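Protein GH61E (Thielavia terrestris, PDB 3EJA) probably acts as a copper-dependent lytic polysaccharide monooxygenase that oxidatively cleaves (1-4)-glycosidic bonds in crystalline and amorphous polysaccharides. Local coordinates at residues A[60-63]-A[64-68]. Residues are numbered along the deposited sequence; the frame is centred on the assembly and turned at random.
With MG (magnesium ion), chain F.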
loop_
_atom_site.group_PDB
_atom_site.type_symbol
_atom_site.label_atom_id
_atom_site.label_comp_id
_atom_site.label_asym_id
_atom_site.label_seq_id
_atom_site.Cartn_x
_atom_site.Cartn_y
_atom_site.Cartn_z
ATOM N N TYR A 60 8.629 5.355 -3.014
ATOM C CA TYR A 60 8.601 4.151 -2.186
ATOM C C TYR A 60 9.402 3.071 -2.896
ATOM O O TYR A 60 9.196 2.813 -4.094
ATOM C CB TYR A 60 7.160 3.685 -1.920
ATOM C CG TYR A 60 6.872 3.261 -0.474
ATOM C CD1 TYR A 60 7.628 2.275 0.157
ATOM C CD2 TYR A 60 5.822 3.845 0.242
ATOM C CE1 TYR A 60 7.357 1.881 1.476
ATOM C CE2 TYR A 60 5.541 3.466 1.570
ATOM C CZ TYR A 60 6.304 2.476 2.170
ATOM O OH TYR A 60 6.020 2.094 3.462
ATOM N N TRP A 61 10.334 2.463 -2.168
ATOM C CA TRP A 61 11.254 1.486 -2.750
ATOM C C TRP A 61 10.841 0.070 -2.393
ATOM O O TRP A 61 10.493 -0.207 -1.245
ATOM C CB TRP A 61 12.692 1.729 -2.271
ATOM C CG TRP A 61 13.299 3.006 -2.761
ATOM C CD1 TRP A 61 13.274 4.221 -2.136
ATOM C CD2 TRP A 61 14.033 3.197 -3.983
ATOM N NE1 TRP A 61 13.946 5.157 -2.887
ATOM C CE2 TRP A 61 14.422 4.557 -4.025
ATOM C CE3 TRP A 61 14.405 2.348 -5.040
ATOM C CZ2 TRP A 61 15.157 5.099 -5.096
ATOM C CZ3 TRP A 61 15.143 2.887 -6.103
ATOM C CH2 TRP A 61 15.502 4.249 -6.121
ATOM N N ALA A 62 10.876 -0.815 -3.387
ATOM C CA ALA A 62 10.734 -2.251 -3.156
ATOM C C ALA A 62 12.098 -2.919 -3.309
ATOM O O ALA A 62 12.945 -2.443 -4.079
ATOM C CB ALA A 62 9.723 -2.849 -4.130
ATOM N N ASN A 63 12.313 -4.006 -2.575
ATOM C CA ASN A 63 13.598 -4.700 -2.589
ATOM C C ASN A 63 13.457 -6.218 -2.664
ATOM O O ASN A 63 12.848 -6.820 -1.776
ATOM C CB ASN A 63 14.445 -4.292 -1.379
ATOM C CG ASN A 63 15.853 -4.835 -1.453
ATOM O OD1 ASN A 63 16.069 -6.045 -1.411
ATOM N ND2 ASN A 63 16.818 -3.943 -1.581
ATOM N N PRO A 64 14.064 -6.847 -3.698
ATOM C CA PRO A 64 14.971 -6.244 -4.702
ATOM C C PRO A 64 14.260 -5.391 -5.764
ATOM O O PRO A 64 14.811 -4.388 -6.227
ATOM C CB PRO A 64 15.624 -7.474 -5.352
ATOM C CG PRO A 64 14.588 -8.533 -5.257
ATOM C CD PRO A 64 13.886 -8.295 -3.928
ATOM N N ASP A 65 13.045 -5.806 -6.115
ATOM C CA ASP A 65 12.172 -5.160 -7.100
ATOM C C ASP A 65 10.868 -5.963 -7.098
ATOM O O ASP A 65 10.809 -7.049 -6.518
ATOM C CB ASP A 65 12.792 -5.186 -8.506
ATOM C CG ASP A 65 13.197 -6.578 -8.935
ATOM O OD1 ASP A 65 12.316 -7.419 -9.185
ATOM O OD2 ASP A 65 14.408 -6.833 -9.022
ATOM N N VAL A 66 9.838 -5.446 -7.759
ATOM C CA VAL A 66 8.548 -6.141 -7.847
ATOM C C VAL A 66 8.563 -7.077 -9.059
ATOM O O VAL A 66 8.714 -6.611 -10.193
ATOM C CB VAL A 66 7.373 -5.119 -7.963
ATOM C CG1 VAL A 66 6.065 -5.822 -8.291
ATOM C CG2 VAL A 66 7.236 -4.287 -6.669
ATOM N N TYR A 67 8.421 -8.380 -8.829
ATOM C CA TYR A 67 8.518 -9.343 -9.938
ATOM C C TYR A 67 7.348 -10.320 -10.120
ATOM O O TYR A 67 7.310 -11.032 -11.129
ATOM C CB TYR A 67 9.862 -10.097 -9.925
ATOM C CG TYR A 67 10.109 -11.003 -8.739
ATOM C CD1 TYR A 67 9.654 -12.328 -8.728
ATOM C CD2 TYR A 67 10.843 -10.548 -7.640
ATOM C CE1 TYR A 67 9.895 -13.157 -7.646
ATOM C CE2 TYR A 67 11.092 -11.370 -6.553
ATOM C CZ TYR A 67 10.617 -12.669 -6.562
ATOM O OH TYR A 67 10.870 -13.486 -5.493
ATOM N N HIS A 68 6.420 -10.373 -9.167
ATOM C CA HIS A 68 5.189 -11.152 -9.365
ATOM C C HIS A 68 4.158 -10.273 -10.070
ATOM O O HIS A 68 4.083 -9.067 -9.801
ATOM C CB HIS A 68 4.604 -11.667 -8.046
ATOM C CG HIS A 68 5.502 -12.606 -7.306
ATOM N ND1 HIS A 68 5.981 -13.779 -7.858
ATOM C CD2 HIS A 68 5.977 -12.562 -6.039
ATOM C CE1 HIS A 68 6.721 -14.409 -6.963
ATOM N NE2 HIS A 68 6.735 -13.692 -5.852
HETATM MG MG MG F . 7.622 -14.148 -3.991
HETATM O O HOH W 1 9.076 -15.430 -5.009
#
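Ala62 and Val66 meet across a tight bend in the chain, where strand 57-63 of the sandwich gives way to the loop that carries a metal ligand. Their apolar contact is a single methyl pair, Ala62 CB to Val66 CG2 at 3.8 Å; a chi1 of 170° sets CG1 opposite the backbone N of Val66 and leaves CG2 to face the alanine.

The bend itself is a backbone matter, a type VI turn with cis-proline at its third position. The cis peptide between Asn63 and Pro64 bends the chain sharply, and within the turn Ala62 O and Pro64 O lie 3.4 Å apart, two acceptors with no bond between them. Ser117 OG hydrogen-bonds to the proline carbonyl. Asp65 N, at the turn's last residue, is buried with no partner in the model. The Asn63 amide lies beside the proline, with OD1 3.1 Å from Pro64 N, a van der Waals approach because that nitrogen carries no hydrogen. With an alanine here, the flank of the proline would probably lose the packing of OD1 and CG against Pro64 N and CA.

Metal coordination occupies the far end. His68 NE2 binds the magnesium ion at 2.1 Å. A water on the same ion hydrogen-bonds to Tyr67 OH at 2.7 Å. Tyr67 CE1 sits 3.4 Å above one face of the imidazole, toward its rim, while His142 stacks on the His68 ring.

The stretch exemplifies a strand end led by a cis-proline turn into a metal-binding loop. Tyr67 OH also bonds to His1 N, another metal ligand, and Tyr67 thus forms a second shell at a site that probably holds copper in the working enzyme.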